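Local atomic coordinates of T cell receptor mu chain (Monodelphis domestica, PDB entry 7L15), a protein that forms the mu half of the marsupial gamma-mu T cell receptor, pairing with a gamma chain, and probably takes part in antigen recognition. Residues E129-V140 and L152-E160; L13-S21 and Q102-G110. One frame throughout, in Å; residues are numbered along the deposited sequence.

The two contacts lie in different immunoglobulin domains of an all-beta chain and come one after the other in sequence: contact 2 is complete before contact 1 begins. Contact 2 (13-21 with 102-110) brings together strands 17-27 and 101-109 in the V-type domain, across the interior near the disulfide C36-C105. Contact 1 (129-140 with 152-160) starts where strand 124-129 leaves that domain, follows the connecting loop and ends on the hairpin of strands 139-145 and 148-156 in the C-type domain. The centres of contact 1 and contact 2 are about 40 Å apart and the nearest atoms of contact 1 and contact 2 about 11 Å, so they do not meet. Residues of both lie against the gamma chain, so each domain contributes to pairing.

Contact 1. Residues E129-V140 and L152-E160; sequences EPRPAAPLSPSV and LIRNFYPKE
P138 packs into the corner between I153 and F156, the close-fitting end of this contact: its CB meets I153 CG2 at 3.5 Å, the two side chains lying side by side, and its CD meets F156 CB at 3.6 Å. The F156 ring slants past the proline, placed there by a chi1 of 51° that tucks the ring over its own backbone. V205 and H207 of strand 201-207 touch the same proline, which is buried between the two sheets. Antiparallel pairing of S139 with R154 holds the backbones together; R154 N to S139 O is 3.1 Å, while the return bond is weak. Here begins the first hairpin of a C1-set immunoglobulin domain, strands 139-145 and 148-156, and N155 with F156 opposite Y187 forms a G1 bulge where the chain turns its corner. S139 and R154 put their side chains on the sheet face that meets the gamma chain, where R154 salt-bridges E136 of that chain and S139 OG bonds to its K140. Beyond the bulge a single bridge persists, L136 N giving a 2.8 Å bond to Y157 O at a nearly straight 165°. From there the chain opens to solvent: P132 to A134 are exposed, and within this contact they meet little but the Y157 side chain. A chi1 of -173° swings that ring away from its own backbone N and alongside residues 132-134; OH lies 3.1 Å from P132 CA, and CD2 3.4 Å from A133 O. P158 CB sits over the ring's centre on one face. At the domain junction, E129 OE2 and K159 NZ form a long salt bridge of 3.7 Å.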
loop_
_atom_site.group_PDB
_atom_site.type_symbol
_atom_site.label_atom_id
_atom_site.label_comp_id
_atom_site.label_asym_id
_atom_site.label_seq_id
_atom_site.Cartn_x
_atom_site.Cartn_y
_atom_site.Cartn_z
ATOM N N GLU A 129 1.049 -15.320 4.386
ATOM C CA GLU A 129 -0.272 -15.846 4.097
ATOM C C GLU A 129 -0.778 -16.569 5.330
ATOM O O GLU A 129 0.005 -16.889 6.228
ATOM C CB GLU A 129 -0.247 -16.772 2.877
ATOM C CG GLU A 129 0.501 -18.051 3.089
ATOM C CD GLU A 129 0.613 -18.853 1.801
ATOM O OE1 GLU A 129 1.221 -19.948 1.851
ATOM O OE2 GLU A 129 0.093 -18.376 0.751
ATOM N N PRO A 130 -2.086 -16.774 5.440
ATOM C CA PRO A 130 -2.621 -17.413 6.644
ATOM C C PRO A 130 -2.061 -18.810 6.840
ATOM O O PRO A 130 -1.724 -19.517 5.885
ATOM C CB PRO A 130 -4.135 -17.455 6.394
ATOM C CG PRO A 130 -4.360 -16.857 5.034
ATOM C CD PRO A 130 -3.136 -16.124 4.640
ATOM N N ARG A 131 -1.943 -19.204 8.099
ATOM C CA ARG A 131 -1.483 -20.548 8.368
ATOM C C ARG A 131 -2.607 -21.526 8.033
ATOM O O ARG A 131 -3.784 -21.213 8.242
ATOM C CB ARG A 131 -1.005 -20.699 9.810
ATOM C CG ARG A 131 -2.011 -21.152 10.796
ATOM C CD ARG A 131 -2.121 -20.137 11.917
ATOM N NE ARG A 131 -1.022 -20.228 12.871
ATOM C CZ ARG A 131 -0.610 -19.206 13.618
ATOM N NH1 ARG A 131 -1.192 -18.020 13.493
ATOM N NH2 ARG A 131 0.394 -19.366 14.476
ATOM N N PRO A 132 -2.285 -22.679 7.447
ATOM C CA PRO A 132 -3.330 -23.635 7.081
ATOM C C PRO A 132 -4.121 -24.081 8.300
ATOM O O PRO A 132 -3.631 -24.087 9.434
ATOM C CB PRO A 132 -2.544 -24.792 6.455
ATOM C CG PRO A 132 -1.290 -24.140 5.929
ATOM C CD PRO A 132 -0.958 -23.136 7.005
ATOM N N ALA A 133 -5.379 -24.404 8.054
ATOM C CA ALA A 133 -6.281 -24.874 9.090
ATOM C C ALA A 133 -7.385 -25.630 8.379
ATOM O O ALA A 133 -7.363 -25.769 7.151
ATOM C CB ALA A 133 -6.791 -23.710 9.946
ATOM N N ALA A 134 -8.340 -26.134 9.153
ATOM C CA ALA A 134 -9.324 -27.053 8.598
ATOM C C ALA A 134 -10.053 -26.405 7.422
ATOM O O ALA A 134 -10.351 -25.208 7.459
ATOM C CB ALA A 134 -10.337 -27.486 9.663
ATOM N N PRO A 135 -10.346 -27.165 6.369
ATOM C CA PRO A 135 -11.121 -26.624 5.245
ATOM C C PRO A 135 -12.442 -26.052 5.723
ATOM O O PRO A 135 -13.043 -26.545 6.671
ATOM C CB PRO A 135 -11.340 -27.849 4.352
ATOM C CG PRO A 135 -11.259 -29.015 5.316
ATOM C CD PRO A 135 -10.149 -28.622 6.252
ATOM N N LEU A 136 -12.883 -24.988 5.057
ATOM C CA LEU A 136 -14.048 -24.228 5.491
ATOM C C LEU A 136 -14.843 -23.821 4.257
ATOM O O LEU A 136 -14.348 -23.057 3.423
ATOM C CB LEU A 136 -13.609 -22.994 6.292
ATOM C CG LEU A 136 -14.653 -22.197 7.066
ATOM C CD1 LEU A 136 -15.324 -23.096 8.087
ATOM C CD2 LEU A 136 -14.029 -20.988 7.763
ATOM N N SER A 137 -16.047 -24.347 4.118
ATOM C CA SER A 137 -16.874 -23.973 2.976
ATOM C C SER A 137 -17.415 -22.560 3.171
ATOM O O SER A 137 -17.764 -22.188 4.291
ATOM C CB SER A 137 -18.044 -24.935 2.810
ATOM O OG SER A 137 -17.588 -26.244 2.550
ATOM N N PRO A 138 -17.496 -21.762 2.111
ATOM C CA PRO A 138 -18.043 -20.409 2.241
ATOM C C PRO A 138 -19.559 -20.409 2.302
ATOM O O PRO A 138 -20.231 -21.376 1.922
ATOM C CB PRO A 138 -17.568 -19.717 0.962
ATOM C CG PRO A 138 -17.510 -20.837 -0.054
ATOM C CD PRO A 138 -16.987 -22.022 0.749
ATOM N N SER A 139 -20.088 -19.295 2.798
ATOM C CA SER A 139 -21.480 -18.929 2.584
ATOM C C SER A 139 -21.543 -17.904 1.457
ATOM O O SER A 139 -20.553 -17.237 1.151
ATOM C CB SER A 139 -22.111 -18.363 3.863
ATOM O OG SER A 139 -21.186 -17.542 4.555
ATOM N N VAL A 140 -22.711 -17.808 0.815
ATOM C CA VAL A 140 -22.857 -17.023 -0.405
ATOM C C VAL A 140 -24.074 -16.114 -0.280
ATOM O O VAL A 140 -25.177 -16.583 0.012
ATOM C CB VAL A 140 -22.974 -17.933 -1.645
ATOM C CG1 VAL A 140 -23.150 -17.111 -2.897
ATOM C CG2 VAL A 140 -21.734 -18.822 -1.757
ATOM N N LEU A 152 -21.327 -11.929 -2.502
ATOM C CA LEU A 152 -20.466 -11.882 -1.327
ATOM C C LEU A 152 -20.199 -13.301 -0.850
ATOM O O LEU A 152 -21.138 -14.055 -0.577
ATOM C CB LEU A 152 -21.119 -11.053 -0.223
ATOM C CG LEU A 152 -20.589 -11.217 1.196
ATOM C CD1 LEU A 152 -19.151 -10.814 1.253
ATOM C CD2 LEU A 152 -21.418 -10.324 2.132
ATOM N N ILE A 153 -18.925 -13.654 -0.721
ATOM C CA ILE A 153 -18.500 -15.017 -0.431
ATOM C C ILE A 153 -17.625 -14.974 0.821
ATOM O O ILE A 153 -16.496 -14.468 0.768
ATOM C CB ILE A 153 -17.748 -15.616 -1.622
ATOM C CG1 ILE A 153 -18.628 -15.511 -2.867
ATOM C CG2 ILE A 153 -17.347 -17.079 -1.336
ATOM C CD1 ILE A 153 -17.844 -15.631 -4.164
ATOM N N ARG A 154 -18.122 -15.513 1.943
ATOM C CA ARG A 154 -17.519 -15.235 3.249
ATOM C C ARG A 154 -16.906 -16.462 3.903
ATOM O O ARG A 154 -17.567 -17.491 4.075
ATOM C CB ARG A 154 -18.530 -14.622 4.215
ATOM C CG ARG A 154 -18.981 -13.263 3.782
ATOM C CD ARG A 154 -19.120 -12.256 4.912
ATOM N NE ARG A 154 -18.542 -12.686 6.175
ATOM C CZ ARG A 154 -19.173 -12.623 7.341
ATOM N NH1 ARG A 154 -18.562 -13.027 8.438
ATOM N NH2 ARG A 154 -20.408 -12.129 7.416
ATOM N N ASN A 155 -15.644 -16.322 4.294
ATOM C CA ASN A 155 -14.988 -17.225 5.224
ATOM C C ASN A 155 -14.897 -18.624 4.627
ATOM O O ASN A 155 -15.711 -19.517 4.899
ATOM C CB ASN A 155 -15.706 -17.168 6.572
ATOM C CG ASN A 155 -15.801 -15.730 7.101
ATOM O OD1 ASN A 155 -16.881 -15.248 7.455
ATOM N ND2 ASN A 155 -14.669 -15.037 7.127
ATOM N N PHE A 156 -13.905 -18.793 3.765
ATOM C CA PHE A 156 -13.566 -20.084 3.211
ATOM C C PHE A 156 -12.070 -20.295 3.328
ATOM O O PHE A 156 -11.293 -19.349 3.448
ATOM C CB PHE A 156 -14.015 -20.215 1.755
ATOM C CG PHE A 156 -13.575 -19.093 0.863
ATOM C CD1 PHE A 156 -14.296 -17.907 0.814
ATOM C CD2 PHE A 156 -12.467 -19.236 0.041
ATOM C CE1 PHE A 156 -13.904 -16.879 -0.025
ATOM C CE2 PHE A 156 -12.067 -18.213 -0.805
ATOM C CZ PHE A 156 -12.783 -17.029 -0.834
ATOM N N TYR A 157 -11.677 -21.558 3.299
ATOM C CA TYR A 157 -10.294 -21.910 3.323
ATOM C C TYR A 157 -10.269 -23.301 2.706
ATOM O O TYR A 157 -11.150 -24.113 3.029
ATOM C CB TYR A 157 -9.700 -21.922 4.738
ATOM C CG TYR A 157 -8.210 -22.145 4.642
ATOM C CD1 TYR A 157 -7.353 -21.078 4.378
ATOM C CD2 TYR A 157 -7.668 -23.427 4.722
ATOM C CE1 TYR A 157 -5.984 -21.270 4.226
ATOM C CE2 TYR A 157 -6.274 -23.632 4.571
ATOM C CZ TYR A 157 -5.450 -22.540 4.327
ATOM O OH TYR A 157 -4.091 -22.711 4.173
ATOM N N PRO A 158 -9.302 -23.614 1.821
ATOM C CA PRO A 158 -8.256 -22.744 1.270
ATOM C C PRO A 158 -8.815 -21.742 0.235
ATOM O O PRO A 158 -10.022 -21.741 -0.050
ATOM C CB PRO A 158 -7.285 -23.746 0.608
ATOM C CG PRO A 158 -8.197 -24.864 0.146
ATOM C CD PRO A 158 -9.275 -24.958 1.208
ATOM N N LYS A 159 -7.933 -20.928 -0.348
ATOM C CA LYS A 159 -8.356 -19.771 -1.136
ATOM C C LYS A 159 -8.864 -20.135 -2.524
ATOM O O LYS A 159 -9.578 -19.329 -3.124
ATOM C CB LYS A 159 -7.197 -18.761 -1.287
ATOM C CG LYS A 159 -6.136 -19.193 -2.289
ATOM C CD LYS A 159 -4.896 -18.308 -2.265
ATOM C CE LYS A 159 -3.821 -18.902 -1.378
ATOM N NZ LYS A 159 -2.445 -18.678 -1.914
ATOM N N GLU A 160 -8.495 -21.295 -3.064
ATOM C CA GLU A 160 -8.911 -21.644 -4.417
ATOM C C GLU A 160 -10.430 -21.826 -4.464
ATOM O O GLU A 160 -11.001 -22.592 -3.670
ATOM C CB GLU A 160 -8.199 -22.911 -4.899
ATOM C CG GLU A 160 -6.691 -22.750 -5.089
ATOM C CD GLU A 160 -5.922 -22.751 -3.773
ATOM O OE1 GLU A 160 -6.453 -23.288 -2.784
ATOM O OE2 GLU A 160 -4.793 -22.209 -3.733
#

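Contact 2. Residues L13-S21 and Q102-G110; sequences LEKTLLTES and QYHCARRVG
R107 reaches over from strand 102-109 to T16 and E14. With CG anti to the backbone N (chi1 173°) and the chain extended as far as NE, it crosses the T16 side chain obliquely. CB lies 3.9 Å from T16 CG2; further out, CD rests on both branches of the threonine, OG1 and CG2. At the tip NH1 donates to T16 OG1 at 2.8 Å, with the oxygen in the guanidinium plane, and makes a weaker bond to E14 OE2. NH2 takes the other carboxylate oxygen, E14 OE1, at 2.9 Å in a salt bridge. The carboxylate does not lie flat against the guanidinium: their planes are 68° apart, and OE1 is met from above its own plane. Two residues of 13-21 thus fix the rotation of the arginine's end, while F41 packs on both E14 and R107. Further along, L18 turns inward, its CD1 3.7 Å from C105 O and its CD2 4.0 Å from C105 SG, the sulfur joined to C36. E20, buried, is bent at chi2, which turns its carboxylate to the backbone: OE2 accepts a hydrogen bond from C105 N at 2.9 Å through its anti lone pair, and OE1 has a weak bond from G123 N. W50 packs on the same glutamate. The axes of 17-21 and 102-109 come within 7.0 Å, their N-to-C directions 152° apart, close to antiparallel. No backbone-to-backbone hydrogen bond joins these segments; side chains of 13-21 reach the side chains and backbone of 102-109. Such facing of an N-terminal strand and the strand carrying the second cysteine, beside the disulfide that pins the sheets together, is characteristic of the V-set immunoglobulin sandwich.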
loop_
_atom_site.group_PDB
_atom_site.type_symbol
_atom_site.label_atom_id
_atom_site.label_comp_id
_atom_site.label_asym_id
_atom_site.label_seq_id
_atom_site.Cartn_x
_atom_site.Cartn_y
_atom_site.Cartn_z
ATOM N N LEU A 13 37.377 5.786 0.231
ATOM C CA LEU A 13 37.298 4.895 -0.917
ATOM C C LEU A 13 36.341 3.772 -0.548
ATOM O O LEU A 13 36.678 2.886 0.240
ATOM C CB LEU A 13 38.681 4.365 -1.275
ATOM C CG LEU A 13 38.822 3.652 -2.621
ATOM C CD1 LEU A 13 38.934 4.655 -3.758
ATOM C CD2 LEU A 13 40.014 2.709 -2.616
ATOM N N GLU A 14 35.138 3.802 -1.106
ATOM C CA GLU A 14 34.144 2.819 -0.705
ATOM C C GLU A 14 32.991 2.842 -1.693
ATOM O O GLU A 14 32.676 3.882 -2.272
ATOM C CB GLU A 14 33.615 3.092 0.717
ATOM C CG GLU A 14 32.782 4.374 0.857
ATOM C CD GLU A 14 32.241 4.607 2.274
ATOM O OE1 GLU A 14 32.787 3.997 3.238
ATOM O OE2 GLU A 14 31.279 5.413 2.411
ATOM N N LYS A 15 32.381 1.678 -1.884
ATOM C CA LYS A 15 31.081 1.554 -2.531
ATOM C C LYS A 15 30.162 0.789 -1.585
ATOM O O LYS A 15 30.613 -0.112 -0.871
ATOM C CB LYS A 15 31.196 0.832 -3.879
ATOM N N THR A 16 28.886 1.168 -1.537
ATOM C CA THR A 16 27.928 0.511 -0.643
ATOM C C THR A 16 27.173 -0.555 -1.428
ATOM O O THR A 16 26.245 -0.249 -2.172
ATOM C CB THR A 16 26.963 1.518 -0.032
ATOM O OG1 THR A 16 27.699 2.501 0.699
ATOM C CG2 THR A 16 25.987 0.805 0.889
ATOM N N LEU A 17 27.576 -1.811 -1.266
ATOM C CA LEU A 17 26.918 -2.940 -1.909
ATOM C C LEU A 17 26.153 -3.714 -0.842
ATOM O O LEU A 17 26.735 -4.139 0.166
ATOM C CB LEU A 17 27.943 -3.839 -2.607
ATOM C CG LEU A 17 28.974 -3.109 -3.471
ATOM C CD1 LEU A 17 30.028 -4.084 -4.008
ATOM C CD2 LEU A 17 28.273 -2.342 -4.599
ATOM N N LEU A 18 24.861 -3.901 -1.064
ATOM C CA LEU A 18 23.997 -4.600 -0.116
ATOM C C LEU A 18 23.084 -5.506 -0.920
ATOM O O LEU A 18 22.483 -5.056 -1.900
ATOM C CB LEU A 18 23.150 -3.620 0.724
ATOM C CG LEU A 18 23.811 -2.375 1.347
ATOM C CD1 LEU A 18 22.757 -1.338 1.692
ATOM C CD2 LEU A 18 24.575 -2.745 2.589
ATOM N N THR A 19 22.970 -6.761 -0.499
ATOM C CA THR A 19 22.159 -7.749 -1.201
ATOM C C THR A 19 21.378 -8.532 -0.162
ATOM O O THR A 19 21.976 -9.261 0.642
ATOM C CB THR A 19 23.036 -8.686 -2.039
ATOM O OG1 THR A 19 23.791 -7.900 -2.949
ATOM C CG2 THR A 19 22.190 -9.649 -2.826
ATOM N N GLU A 20 20.052 -8.372 -0.171
ATOM C CA GLU A 20 19.192 -9.050 0.787
ATOM C C GLU A 20 18.747 -10.396 0.236
ATOM O O GLU A 20 18.482 -10.542 -0.963
ATOM C CB GLU A 20 17.963 -8.199 1.133
ATOM C CG GLU A 20 18.281 -6.765 1.538
ATOM C CD GLU A 20 18.421 -5.817 0.356
ATOM O OE1 GLU A 20 18.685 -6.291 -0.778
ATOM O OE2 GLU A 20 18.228 -4.597 0.564
ATOM N N SER A 21 18.662 -11.380 1.124
ATOM C CA SER A 21 18.149 -12.687 0.759
ATOM C C SER A 21 17.312 -13.216 1.921
ATOM O O SER A 21 17.352 -12.684 3.031
ATOM C CB SER A 21 19.297 -13.628 0.399
ATOM O OG SER A 21 20.188 -13.743 1.493
ATOM N N GLN A 102 8.317 -5.435 0.894
ATOM C CA GLN A 102 9.680 -5.522 0.401
ATOM C C GLN A 102 10.629 -5.083 1.512
ATOM O O GLN A 102 10.617 -3.916 1.917
ATOM C CB GLN A 102 9.859 -4.646 -0.834
ATOM C CG GLN A 102 11.195 -4.844 -1.518
ATOM C CD GLN A 102 11.173 -6.006 -2.498
ATOM O OE1 GLN A 102 10.141 -6.668 -2.672
ATOM N NE2 GLN A 102 12.307 -6.243 -3.163
ATOM N N TYR A 103 11.461 -6.003 1.979
ATOM C CA TYR A 103 12.406 -5.720 3.055
ATOM C C TYR A 103 13.748 -5.266 2.480
ATOM O O TYR A 103 14.380 -5.993 1.709
ATOM C CB TYR A 103 12.574 -6.958 3.934
ATOM C CG TYR A 103 11.392 -7.177 4.845
ATOM C CD1 TYR A 103 10.220 -7.740 4.363
ATOM C CD2 TYR A 103 11.434 -6.780 6.188
ATOM C CE1 TYR A 103 9.128 -7.919 5.184
ATOM C CE2 TYR A 103 10.339 -6.953 7.022
ATOM C CZ TYR A 103 9.190 -7.519 6.512
ATOM O OH TYR A 103 8.088 -7.699 7.314
ATOM N N HIS A 104 14.188 -4.079 2.877
ATOM C CA HIS A 104 15.423 -3.481 2.397
ATOM C C HIS A 104 16.428 -3.373 3.532
ATOM O O HIS A 104 16.087 -2.945 4.636
ATOM C CB HIS A 104 15.173 -2.091 1.806
ATOM C CG HIS A 104 14.387 -2.111 0.538
ATOM N ND1 HIS A 104 14.980 -2.075 -0.704
ATOM C CD2 HIS A 104 13.052 -2.190 0.316
ATOM C CE1 HIS A 104 14.044 -2.100 -1.636
ATOM N NE2 HIS A 104 12.866 -2.169 -1.045
ATOM N N CYS A 105 17.650 -3.803 3.255
ATOM C CA CYS A 105 18.819 -3.429 4.029
ATOM C C CYS A 105 19.232 -1.997 3.674
ATOM O O CYS A 105 19.174 -1.594 2.509
ATOM C CB CYS A 105 19.926 -4.423 3.691
ATOM S SG CYS A 105 21.499 -4.424 4.547
ATOM N N ALA A 106 19.636 -1.221 4.674
ATOM C CA ALA A 106 20.014 0.172 4.440
ATOM C C ALA A 106 21.289 0.521 5.199
ATOM O O ALA A 106 21.498 0.040 6.313
ATOM C CB ALA A 106 18.895 1.140 4.862
ATOM N N ARG A 107 22.125 1.377 4.599
ATOM C CA ARG A 107 23.320 1.911 5.234
ATOM C C ARG A 107 23.210 3.425 5.313
ATOM O O ARG A 107 22.902 4.085 4.312
ATOM C CB ARG A 107 24.602 1.529 4.470
ATOM C CG ARG A 107 25.881 2.218 5.032
ATOM C CD ARG A 107 27.168 1.862 4.262
ATOM N NE ARG A 107 28.387 2.416 4.874
ATOM C CZ ARG A 107 29.342 3.076 4.209
ATOM N NH1 ARG A 107 29.248 3.274 2.898
ATOM N NH2 ARG A 107 30.421 3.524 4.858
ATOM N N ARG A 108 23.481 3.974 6.491
ATOM C CA ARG A 108 23.532 5.417 6.653
ATOM C C ARG A 108 24.891 5.925 6.185
ATOM O O ARG A 108 25.928 5.388 6.580
ATOM C CB ARG A 108 23.272 5.797 8.113
ATOM C CG ARG A 108 23.378 7.290 8.371
ATOM C CD ARG A 108 22.868 7.639 9.766
ATOM N NE ARG A 108 22.844 9.083 9.921
ATOM C CZ ARG A 108 21.966 9.748 10.659
ATOM N NH1 ARG A 108 21.013 9.098 11.319
ATOM N NH2 ARG A 108 22.032 11.069 10.710
ATOM N N VAL A 109 24.877 6.933 5.311
ATOM C CA VAL A 109 26.068 7.447 4.639
ATOM C C VAL A 109 26.015 8.971 4.648
ATOM O O VAL A 109 24.976 9.556 4.331
ATOM C CB VAL A 109 26.164 6.920 3.191
ATOM C CG1 VAL A 109 27.210 7.674 2.400
ATOM C CG2 VAL A 109 26.458 5.417 3.186
ATOM N N GLY A 110 27.117 9.613 5.013
ATOM C CA GLY A 110 27.209 11.059 4.896
ATOM C C GLY A 110 28.138 11.638 5.950
ATOM O O GLY A 110 28.954 10.930 6.530
#